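Local coordinates for glucanase (Clostridium thermocellum, PDB 5GXX), which probably hydrolyses internal beta-1,4-glucosidic bonds of cellulose as a cellulosomal family 9 endoglucanase, at residues 13-18 with 86-91; 42-47 with 100-105; 291-296 with 333-338; 446-451 with 466-471. The protein carries 1 engineered substitution. All blocks are in the same frame, centred on the assembly; numbering follows the deposited sequence.

Interaction 1: residues 13-18 with 86-91; sequences KAIYFY and LHLERN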
# COMPACT_ATOMS: atom_id res chain seq x y z
N LYS A 13 0.95 -46.52 12.20
CA LYS A 13 1.15 -45.12 11.85
C LYS A 13 0.91 -44.86 10.37
O LYS A 13 0.28 -43.87 10.02
CB LYS A 13 2.53 -44.65 12.33
CG LYS A 13 2.53 -44.56 13.84
CD LYS A 13 3.91 -44.26 14.43
CE LYS A 13 3.75 -44.07 15.94
NZ LYS A 13 5.05 -43.75 16.59
N ALA A 14 1.39 -45.77 9.53
CA ALA A 14 1.26 -45.64 8.08
C ALA A 14 -0.20 -45.60 7.61
O ALA A 14 -0.51 -44.91 6.65
CB ALA A 14 2.08 -46.71 7.34
N ILE A 15 -1.07 -46.28 8.35
CA ILE A 15 -2.51 -46.23 8.09
C ILE A 15 -3.14 -44.92 8.55
O ILE A 15 -3.97 -44.33 7.83
CB ILE A 15 -3.22 -47.42 8.76
CG1 ILE A 15 -2.70 -48.73 8.15
CG2 ILE A 15 -4.75 -47.33 8.58
CD1 ILE A 15 -3.03 -49.95 9.03
N TYR A 16 -2.75 -44.51 9.75
CA TYR A 16 -3.23 -43.27 10.37
C TYR A 16 -2.96 -42.08 9.47
O TYR A 16 -3.76 -41.14 9.43
CB TYR A 16 -2.57 -43.09 11.75
CG TYR A 16 -2.81 -41.77 12.46
CD1 TYR A 16 -1.96 -40.67 12.26
CD2 TYR A 16 -3.88 -41.63 13.34
CE1 TYR A 16 -2.16 -39.48 12.94
CE2 TYR A 16 -4.08 -40.44 14.06
CZ TYR A 16 -3.21 -39.38 13.84
OH TYR A 16 -3.38 -38.20 14.50
N PHE A 17 -1.84 -42.11 8.74
CA PHE A 17 -1.59 -41.08 7.73
C PHE A 17 -2.83 -40.78 6.88
O PHE A 17 -3.14 -39.60 6.67
CB PHE A 17 -0.38 -41.46 6.86
CG PHE A 17 -0.22 -40.58 5.64
CD1 PHE A 17 0.28 -39.29 5.73
CD2 PHE A 17 -0.57 -41.07 4.40
CE1 PHE A 17 0.44 -38.48 4.60
CE2 PHE A 17 -0.39 -40.29 3.24
CZ PHE A 17 0.10 -38.99 3.34
N TYR A 18 -3.52 -41.81 6.39
CA TYR A 18 -4.67 -41.56 5.53
C TYR A 18 -5.78 -40.78 6.23
O TYR A 18 -6.49 -40.00 5.59
CB TYR A 18 -5.19 -42.85 4.90
CG TYR A 18 -4.21 -43.39 3.90
CD1 TYR A 18 -4.17 -42.89 2.60
CD2 TYR A 18 -3.26 -44.35 4.27
CE1 TYR A 18 -3.23 -43.33 1.69
CE2 TYR A 18 -2.32 -44.82 3.36
CZ TYR A 18 -2.31 -44.30 2.07
OH TYR A 18 -1.42 -44.77 1.14
N LEU A 86 -9.01 -53.58 10.98
CA LEU A 86 -10.21 -52.77 10.92
C LEU A 86 -9.88 -51.31 10.59
O LEU A 86 -10.63 -50.66 9.85
CB LEU A 86 -11.04 -52.87 12.21
CG LEU A 86 -11.74 -54.22 12.45
CD1 LEU A 86 -12.08 -54.43 13.92
CD2 LEU A 86 -12.98 -54.39 11.56
N HIS A 87 -8.77 -50.81 11.11
CA HIS A 87 -8.29 -49.48 10.70
C HIS A 87 -8.06 -49.37 9.20
O HIS A 87 -8.48 -48.39 8.57
CB HIS A 87 -7.01 -49.07 11.42
CG HIS A 87 -7.20 -48.81 12.89
ND1 HIS A 87 -8.06 -47.86 13.37
CD2 HIS A 87 -6.66 -49.42 13.97
CE1 HIS A 87 -8.04 -47.88 14.69
NE2 HIS A 87 -7.19 -48.81 15.08
N LEU A 88 -7.36 -50.37 8.65
CA LEU A 88 -7.08 -50.39 7.22
C LEU A 88 -8.36 -50.50 6.39
O LEU A 88 -8.52 -49.79 5.40
CB LEU A 88 -6.07 -51.50 6.91
CG LEU A 88 -5.64 -51.61 5.44
CD1 LEU A 88 -5.21 -50.27 4.84
CD2 LEU A 88 -4.53 -52.64 5.29
N GLU A 89 -9.28 -51.36 6.81
CA GLU A 89 -10.53 -51.54 6.09
C GLU A 89 -11.38 -50.28 5.96
O GLU A 89 -11.81 -49.92 4.86
CB GLU A 89 -11.36 -52.67 6.71
CG GLU A 89 -10.86 -54.04 6.29
CD GLU A 89 -11.51 -55.17 7.04
OE1 GLU A 89 -12.28 -54.91 7.98
OE2 GLU A 89 -11.22 -56.33 6.69
N ARG A 90 -11.63 -49.61 7.08
CA ARG A 90 -12.48 -48.42 7.04
C ARG A 90 -11.79 -47.23 6.39
O ARG A 90 -12.44 -46.40 5.75
CB ARG A 90 -13.06 -48.07 8.42
CG ARG A 90 -12.05 -47.63 9.48
CD ARG A 90 -12.75 -47.66 10.84
NE ARG A 90 -11.91 -47.10 11.89
CZ ARG A 90 -12.23 -47.01 13.18
NH1 ARG A 90 -13.39 -47.46 13.62
NH2 ARG A 90 -11.37 -46.44 14.03
N ASN A 91 -10.46 -47.14 6.51
CA ASN A 91 -9.76 -46.12 5.74
C ASN A 91 -9.88 -46.34 4.23
O ASN A 91 -10.08 -45.39 3.48
CB ASN A 91 -8.29 -46.03 6.18
CG ASN A 91 -8.13 -45.05 7.31
OD1 ASN A 91 -8.22 -43.84 7.11
ND2 ASN A 91 -7.98 -45.56 8.53
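The carbonyl oxygen of His87, which has Ile15 CG2 packed near it, is gripped twice by Asn91. The backbone N of Asn91 donates the usual helical bond. Its side-chain ND2 donates a second one, ND2 to His87 O 2.9 Å, from the other face of the carbonyl plane. The amide of Asn91 thus folds back along its own helix. Its ND2 meets Ile15 CG2 at 3.7 Å, and its OD1 rests by Tyr18 CB at 3.9 Å. Ile15 is the main wedge between the helices. CG2 lies anti to the backbone N and reaches His87 and Asn91. The Ile15 and Leu88 side chains cross at about a right angle, with Ile15 CD1 touching Leu88 CB at 4.0 Å. Segments 13-18 and 86-91, on helices 7-20 and 85-101, run nearly the same way; the segment axes come within 9.7 Å at 24°. They belong to the family 9 domain, an (alpha/alpha)6 barrel. Tyr18 sends its ring away from the contact, and its OH bonds to Cys412 O. Asn91 ND2 also donates to Glu19 OE2. The buried ND2 is thus engaged by its own helix and by Glu19, while the same amide packs against Ile15 and Tyr18; the two segments share no direct hydrogen bond.

Interaction 2: residues 42-47 with 100-105; sequences DEVLGG and VACDRG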
# COMPACT_ATOMS: atom_id res chain seq x y z
N ASP A 42 -17.08 -28.80 -1.90
CA ASP A 42 -16.62 -29.56 -3.04
C ASP A 42 -17.76 -30.27 -3.77
O ASP A 42 -18.75 -30.69 -3.15
CB ASP A 42 -15.57 -30.59 -2.62
CG ASP A 42 -14.21 -29.97 -2.37
OD1 ASP A 42 -14.03 -28.75 -2.57
OD2 ASP A 42 -13.31 -30.73 -1.94
N GLU A 43 -17.61 -30.42 -5.08
CA GLU A 43 -18.63 -31.07 -5.90
C GLU A 43 -18.87 -32.54 -5.51
O GLU A 43 -19.99 -33.03 -5.55
CB GLU A 43 -18.25 -30.97 -7.37
CG GLU A 43 -19.22 -31.66 -8.35
CD GLU A 43 -20.57 -30.94 -8.45
OE1 GLU A 43 -20.65 -29.77 -8.03
OE2 GLU A 43 -21.54 -31.56 -8.93
N VAL A 44 -17.78 -33.22 -5.15
CA VAL A 44 -17.86 -34.56 -4.58
C VAL A 44 -17.16 -34.52 -3.23
O VAL A 44 -16.01 -34.08 -3.12
CB VAL A 44 -17.18 -35.61 -5.46
CG1 VAL A 44 -17.37 -37.00 -4.88
CG2 VAL A 44 -17.73 -35.55 -6.88
N LEU A 45 -17.86 -34.98 -2.20
CA LEU A 45 -17.37 -34.91 -0.84
C LEU A 45 -16.52 -36.12 -0.47
O LEU A 45 -16.59 -37.15 -1.13
CB LEU A 45 -18.55 -34.79 0.13
CG LEU A 45 -19.41 -33.54 -0.06
CD1 LEU A 45 -20.64 -33.65 0.84
CD2 LEU A 45 -18.59 -32.31 0.29
N GLY A 46 -15.76 -35.97 0.60
CA GLY A 46 -14.88 -37.04 1.11
C GLY A 46 -13.66 -37.30 0.25
O GLY A 46 -13.22 -36.43 -0.50
N GLY A 47 -13.14 -38.52 0.35
CA GLY A 47 -11.92 -38.88 -0.36
C GLY A 47 -10.71 -38.25 0.31
O GLY A 47 -10.81 -37.67 1.40
N VAL A 100 -17.06 -44.00 -5.85
CA VAL A 100 -18.48 -44.21 -6.20
C VAL A 100 -19.23 -42.89 -6.37
O VAL A 100 -19.99 -42.73 -7.34
CB VAL A 100 -19.18 -45.15 -5.18
CG1 VAL A 100 -20.72 -45.21 -5.38
CG2 VAL A 100 -18.64 -46.56 -5.32
N ALA A 101 -19.00 -41.95 -5.46
CA ALA A 101 -19.69 -40.66 -5.50
C ALA A 101 -19.32 -39.81 -6.71
O ALA A 101 -20.04 -38.87 -7.05
CB ALA A 101 -19.52 -39.89 -4.19
N CYS A 102 -18.21 -40.14 -7.37
CA CYS A 102 -17.75 -39.42 -8.56
C CYS A 102 -18.50 -39.81 -9.85
O CYS A 102 -18.30 -39.16 -10.88
CB CYS A 102 -16.28 -39.70 -8.82
SG CYS A 102 -15.18 -38.81 -7.69
N ASP A 103 -19.33 -40.84 -9.79
CA ASP A 103 -20.04 -41.31 -10.98
C ASP A 103 -20.92 -40.22 -11.59
O ASP A 103 -21.70 -39.58 -10.88
CB ASP A 103 -20.94 -42.51 -10.61
CG ASP A 103 -21.70 -43.06 -11.80
OD1 ASP A 103 -21.14 -43.17 -12.91
OD2 ASP A 103 -22.88 -43.41 -11.59
N ARG A 104 -20.80 -40.03 -12.91
CA ARG A 104 -21.72 -39.16 -13.65
C ARG A 104 -22.24 -39.90 -14.88
O ARG A 104 -22.62 -39.29 -15.88
CB ARG A 104 -21.05 -37.82 -14.02
CG ARG A 104 -20.61 -36.92 -12.85
CD ARG A 104 -21.80 -36.44 -12.04
NE ARG A 104 -21.49 -35.54 -10.92
CZ ARG A 104 -21.26 -35.91 -9.66
NH1 ARG A 104 -21.23 -37.19 -9.29
NH2 ARG A 104 -21.03 -34.96 -8.77
N GLY A 105 -22.20 -41.23 -14.82
CA GLY A 105 -22.74 -42.12 -15.86
C GLY A 105 -21.84 -42.43 -17.04
O GLY A 105 -21.14 -43.45 -17.07
O HOH W 1 -21.42 -32.94 -11.64
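Val44 packs both of its methyl groups against the 100-105 segment, and it has the largest buried surface of the contact. CG1 stands anti to the backbone N (chi1 -176°) and meets two residues. It touches Ala101 CB at 3.7 Å and Cys102 SG at 4.0 Å. CG2 turns instead to Arg104 and lies 3.8 Å from its NH2, oblique to the guanidinium plane. Val44 and Arg104 approach from opposite directions.

Arg104 comes next in buried surface. Its chain bends at chi2 (-64°), which brings the guanidinium back over its own segment. NH1 then holds two carbonyl oxygens: Ala101 O, at 3.0 Å from Arg104 NH1, and Asp103 O, at 2.9 Å from the same nitrogen. The Asp103 oxygen lies in the guanidinium plane, although NH1 stands well above the carbonyl plane. These two bonds should limit rotation of the group. Helix 85-101 leads into this turn, within the family 9 catalytic domain. An Asx turn follows, in which Asp103 OD1 accepts from Gly105 N.

The outer edge of the guanidinium faces Glu43. Arg104 NH2 and Glu43 OE2 form a salt bridge whose hydrogen bond is weak, at 3.4 Å. The carboxylate and guanidinium planes are 66° apart. A water adds a second link. It accepts from Arg104 NE at 2.7 Å and donates to Glu43 OE2. Strand 108-112 lies against the same side chains, with Val109 touching both Val44 and Arg104, and Ile112 touching Glu43.

Interaction 3: residues 291-296 with 333-338; sequences GGLAHL and KSQIDY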
# COMPACT_ATOMS: atom_id res chain seq x y z
N GLY A 291 24.29 -46.60 0.29
CA GLY A 291 23.62 -47.06 1.51
C GLY A 291 22.59 -48.17 1.32
O GLY A 291 22.03 -48.63 2.32
N GLY A 292 22.34 -48.58 0.08
CA GLY A 292 21.49 -49.75 -0.20
C GLY A 292 20.07 -49.49 -0.66
O GLY A 292 19.27 -50.44 -0.76
N LEU A 293 19.74 -48.23 -0.95
CA LEU A 293 18.40 -47.89 -1.42
C LEU A 293 18.34 -47.98 -2.94
O LEU A 293 19.14 -47.33 -3.61
CB LEU A 293 17.98 -46.48 -0.99
CG LEU A 293 16.68 -45.91 -1.55
CD1 LEU A 293 15.46 -46.69 -1.02
CD2 LEU A 293 16.55 -44.44 -1.16
N ALA A 294 17.40 -48.75 -3.47
CA ALA A 294 17.17 -48.78 -4.93
C ALA A 294 16.55 -47.42 -5.23
O ALA A 294 15.52 -47.08 -4.62
CB ALA A 294 16.26 -49.97 -5.34
N HIS A 295 17.18 -46.65 -6.11
CA HIS A 295 16.86 -45.23 -6.29
C HIS A 295 16.45 -44.96 -7.74
O HIS A 295 17.29 -44.78 -8.65
CB HIS A 295 18.07 -44.38 -5.88
CG HIS A 295 17.73 -42.98 -5.46
ND1 HIS A 295 17.38 -42.00 -6.38
CD2 HIS A 295 17.74 -42.38 -4.25
CE1 HIS A 295 17.16 -40.87 -5.73
NE2 HIS A 295 17.36 -41.08 -4.43
N LEU A 296 15.14 -44.97 -7.98
CA LEU A 296 14.66 -44.97 -9.35
C LEU A 296 14.73 -43.62 -10.04
O LEU A 296 15.02 -43.56 -11.24
CB LEU A 296 13.24 -45.55 -9.46
CG LEU A 296 12.61 -45.64 -10.86
CD1 LEU A 296 13.35 -46.72 -11.64
CD2 LEU A 296 11.12 -45.93 -10.70
N LYS A 333 12.78 -56.71 2.03
CA LYS A 333 12.97 -56.33 3.43
C LYS A 333 14.06 -55.26 3.52
O LYS A 333 13.94 -54.35 4.36
CB LYS A 333 13.29 -57.55 4.32
CG LYS A 333 13.43 -57.20 5.80
CD LYS A 333 13.57 -58.46 6.66
CE LYS A 333 13.37 -58.12 8.13
NZ LYS A 333 14.58 -57.43 8.69
N SER A 334 15.06 -55.34 2.66
CA SER A 334 16.13 -54.35 2.70
C SER A 334 15.61 -52.95 2.39
O SER A 334 16.10 -51.96 2.94
CB SER A 334 17.29 -54.72 1.77
OG SER A 334 17.00 -54.43 0.42
N GLN A 335 14.63 -52.87 1.50
CA GLN A 335 14.10 -51.54 1.15
C GLN A 335 13.20 -50.97 2.23
O GLN A 335 13.28 -49.78 2.55
CB GLN A 335 13.35 -51.57 -0.19
CG GLN A 335 14.23 -52.06 -1.34
CD GLN A 335 15.51 -51.26 -1.48
OE1 GLN A 335 15.48 -50.10 -1.89
NE2 GLN A 335 16.63 -51.89 -1.18
N ILE A 336 12.35 -51.81 2.81
CA ILE A 336 11.55 -51.34 3.93
C ILE A 336 12.44 -50.92 5.10
O ILE A 336 12.23 -49.87 5.70
CB ILE A 336 10.50 -52.41 4.36
CG1 ILE A 336 9.56 -52.79 3.20
CG2 ILE A 336 9.76 -51.94 5.62
CD1 ILE A 336 8.88 -51.61 2.52
N ASP A 337 13.44 -51.75 5.40
CA ASP A 337 14.30 -51.44 6.55
C ASP A 337 15.08 -50.16 6.33
O ASP A 337 15.27 -49.38 7.27
CB ASP A 337 15.24 -52.60 6.93
CG ASP A 337 14.50 -53.80 7.52
OD1 ASP A 337 13.30 -53.69 7.82
OD2 ASP A 337 15.16 -54.87 7.63
N TYR A 338 15.49 -49.89 5.09
CA TYR A 338 16.13 -48.62 4.79
C TYR A 338 15.21 -47.46 5.16
O TYR A 338 15.62 -46.52 5.84
CB TYR A 338 16.54 -48.53 3.31
CG TYR A 338 17.35 -47.29 2.97
CD1 TYR A 338 16.76 -46.03 3.00
CD2 TYR A 338 18.71 -47.36 2.69
CE1 TYR A 338 17.48 -44.88 2.70
CE2 TYR A 338 19.44 -46.22 2.39
CZ TYR A 338 18.81 -44.99 2.36
OH TYR A 338 19.50 -43.81 2.12
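The amide of Gln335 reads the backbone of the 291-296 loop with both of its ends. Its NE2 donates to Gly292 O at 3.0 Å, in the carbonyl plane and nearly straight (160°). Its OE1 accepts from Ala294 N at 2.8 Å. The side chain bends at chi2 (-55°), which turns the amide toward the loop. Leu293, between the two bonded residues, places CD1 at 3.5 Å from Gln335 OE1.

The other contact of the loop is with the ring of Tyr338. Leu293 CB sits over its centre in a CH-pi contact, 3.7 Å from the ring centroid. Gly291 O lies at the ring edge, 3.5 Å from Tyr338 CE2. The contact thus pins the loop between helices 263-276 and 301-318 to helix 322-340, within the helical family 9 domain.

Further out, Ser334 OG accepts a second bond from Gln335 NE2, at 3.0 Å, close to the amide plane. That hydroxyl is also bonded to Phe331 O, one turn back. Asp396 ties the other end together: OD1 bonds to Tyr338 OH, and OD2 takes Gly291 N. Thr289 OG1 holds Leu293 N, and Ala305 of helix 301-318 touches Gln335.

Interaction 4: residues 446-451 with 466-471; sequences EFFVEA and LLNNRS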
# COMPACT_ATOMS: atom_id res chain seq x y z
N GLU A 446 -4.60 -20.02 20.23
CA GLU A 446 -5.31 -19.94 18.95
C GLU A 446 -6.00 -18.60 18.68
O GLU A 446 -5.68 -17.92 17.70
CB GLU A 446 -6.31 -21.09 18.81
CG GLU A 446 -5.65 -22.46 18.77
CD GLU A 446 -6.67 -23.58 18.67
OE1 GLU A 446 -7.40 -23.84 19.65
OE2 GLU A 446 -6.72 -24.22 17.60
N PHE A 447 -6.93 -18.23 19.55
CA PHE A 447 -7.61 -16.94 19.47
C PHE A 447 -7.17 -16.08 20.64
O PHE A 447 -7.28 -16.48 21.80
CB PHE A 447 -9.12 -17.15 19.53
CG PHE A 447 -9.69 -17.88 18.34
CD1 PHE A 447 -9.70 -19.27 18.30
CD2 PHE A 447 -10.14 -17.17 17.23
CE1 PHE A 447 -10.21 -19.94 17.20
CE2 PHE A 447 -10.64 -17.81 16.11
CZ PHE A 447 -10.67 -19.21 16.09
N PHE A 448 -6.70 -14.87 20.33
CA PHE A 448 -6.16 -14.00 21.36
C PHE A 448 -5.97 -12.59 20.81
O PHE A 448 -5.86 -12.42 19.59
CB PHE A 448 -4.83 -14.55 21.88
CG PHE A 448 -3.80 -14.76 20.81
CD1 PHE A 448 -2.90 -13.75 20.49
CD2 PHE A 448 -3.70 -15.98 20.16
CE1 PHE A 448 -1.94 -13.93 19.50
CE2 PHE A 448 -2.75 -16.17 19.17
CZ PHE A 448 -1.86 -15.15 18.85
N VAL A 449 -5.91 -11.61 21.70
CA VAL A 449 -5.52 -10.26 21.31
C VAL A 449 -4.03 -9.99 21.54
O VAL A 449 -3.47 -10.36 22.58
CB VAL A 449 -6.32 -9.23 22.12
CG1 VAL A 449 -5.81 -7.82 21.85
CG2 VAL A 449 -7.79 -9.37 21.79
N GLU A 450 -3.41 -9.32 20.57
CA GLU A 450 -2.13 -8.67 20.75
C GLU A 450 -2.44 -7.18 20.86
O GLU A 450 -3.19 -6.66 20.04
CB GLU A 450 -1.21 -8.89 19.56
CG GLU A 450 -0.91 -10.36 19.26
CD GLU A 450 -0.16 -10.54 17.95
OE1 GLU A 450 -0.73 -10.24 16.87
OE2 GLU A 450 1.01 -10.98 18.00
N ALA A 451 -1.88 -6.51 21.86
CA ALA A 451 -2.16 -5.09 22.07
C ALA A 451 -0.92 -4.29 22.41
O ALA A 451 0.09 -4.85 22.83
CB ALA A 451 -3.22 -4.91 23.15
N LEU A 466 -4.97 -6.20 17.95
CA LEU A 466 -5.08 -7.15 16.86
C LEU A 466 -5.76 -8.41 17.39
O LEU A 466 -5.18 -9.12 18.21
CB LEU A 466 -3.69 -7.52 16.34
CG LEU A 466 -3.20 -6.67 15.16
CD1 LEU A 466 -2.97 -5.21 15.54
CD2 LEU A 466 -1.91 -7.32 14.63
N LEU A 467 -6.98 -8.66 16.94
CA LEU A 467 -7.68 -9.90 17.31
C LEU A 467 -7.25 -10.99 16.34
O LEU A 467 -7.49 -10.90 15.13
CB LEU A 467 -9.20 -9.71 17.30
CG LEU A 467 -9.99 -10.99 17.64
CD1 LEU A 467 -9.65 -11.55 19.02
CD2 LEU A 467 -11.49 -10.75 17.51
N ASN A 468 -6.59 -12.01 16.88
CA ASN A 468 -5.94 -13.08 16.12
C ASN A 468 -6.77 -14.35 16.01
O ASN A 468 -7.35 -14.82 16.99
CB ASN A 468 -4.61 -13.47 16.79
CG ASN A 468 -3.48 -12.50 16.50
OD1 ASN A 468 -2.52 -12.85 15.81
ND2 ASN A 468 -3.54 -11.30 17.07
N ASN A 469 -6.78 -14.94 14.81
CA ASN A 469 -7.15 -16.34 14.62
C ASN A 469 -5.98 -17.12 14.04
O ASN A 469 -5.76 -17.12 12.82
CB ASN A 469 -8.36 -16.46 13.68
CG ASN A 469 -8.80 -17.91 13.45
OD1 ASN A 469 -8.13 -18.85 13.89
ND2 ASN A 469 -9.89 -18.10 12.72
N ARG A 470 -5.25 -17.77 14.94
CA ARG A 470 -4.16 -18.68 14.57
C ARG A 470 -4.56 -20.10 14.96
O ARG A 470 -3.73 -20.90 15.42
CB ARG A 470 -2.84 -18.26 15.19
CG ARG A 470 -2.49 -16.78 15.00
CD ARG A 470 -1.08 -16.52 15.49
NE ARG A 470 -0.85 -15.08 15.59
CZ ARG A 470 0.27 -14.51 16.02
NH1 ARG A 470 1.33 -15.23 16.35
NH2 ARG A 470 0.33 -13.18 16.08
N SER A 471 -5.83 -20.41 14.79
CA SER A 471 -6.33 -21.75 15.14
C SER A 471 -5.66 -22.88 14.38
O SER A 471 -5.19 -22.69 13.26
CB SER A 471 -7.85 -21.83 14.99
OG SER A 471 -8.26 -21.58 13.65
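Strand segments 447-451 and 466-469 pair antiparallel, at 150° between their directions, with Phe448-Asn468 and Glu450-Leu466 as hydrogen-bonded pairs and Phe447-Asn469 and Val449-Leu467 as non-hydrogen-bonded ones, the Phe448 N to Asn468 O bond being weak.

On the face with Phe448, Asn468 is the polar centre. Its ND2 donates to Glu450 OE1 at 3.0 Å and to Leu466 O. Its OD1 is gripped side-on by Arg470, with NE at 2.8 Å and NH2 at 2.9 Å. Arg470 NH2 also forms a salt bridge to Glu450 OE2 at 3.0 Å, so the three side chains close a ring of polar links. The Phe448 ring lies against Asn468 and Arg470. Chi1 of 56° holds Phe448 CG between the backbone N and the carbonyl carbon, which lays the ring along the neighbouring strand, where it stacks on the Asn468 amide, planes 11° apart, with Asn468 CB over its centre. Phe448 CZ also stands over the Arg470 guanidinium, 3.4 Å from NE.

Strands 447-456 and 460-469 form a beta hairpin of the beta-rich cellulose-binding domain. Arg470 touches Trp370, and its O accepts from Arg381 NH2, both of the catalytic domain.

On the other face, Val449 CG2 meets Leu467 CD1 at 4.0 Å. The Phe447 ring lies beside the Asn469 amide, CE2 to CG 3.2 Å. Asn469 OD1 takes Ser471 N in an Asx turn. Beyond the paired strands, Glu446 packs on Ser471, and its OE2 is paired with Arg476.

Overall arrangement
Interactions 1, 2 and 3 lie in the family 9 catalytic domain, and interaction 4 lies in the cellulose-binding domain. Interactions 1 and 2 share helix 85-101, one near its start and one at its far end; their centres are 21 Å apart, and nearest atoms about 6 Å. Their segments alternate along the chain. Interaction 3 is 24 Å from interaction 1 and 37 Å from interaction 2, centre to centre. The centres of interactions 3 and 4 are about 46 Å apart, on opposite sides of the chain's centre. No residue of the four contacts is a calcium ligand: one calcium is held by Ser195, Gly196, Asp199, Glu200 and Asp246, the other by Asp488, Glu491, Asp566, Asn569 and Asp570.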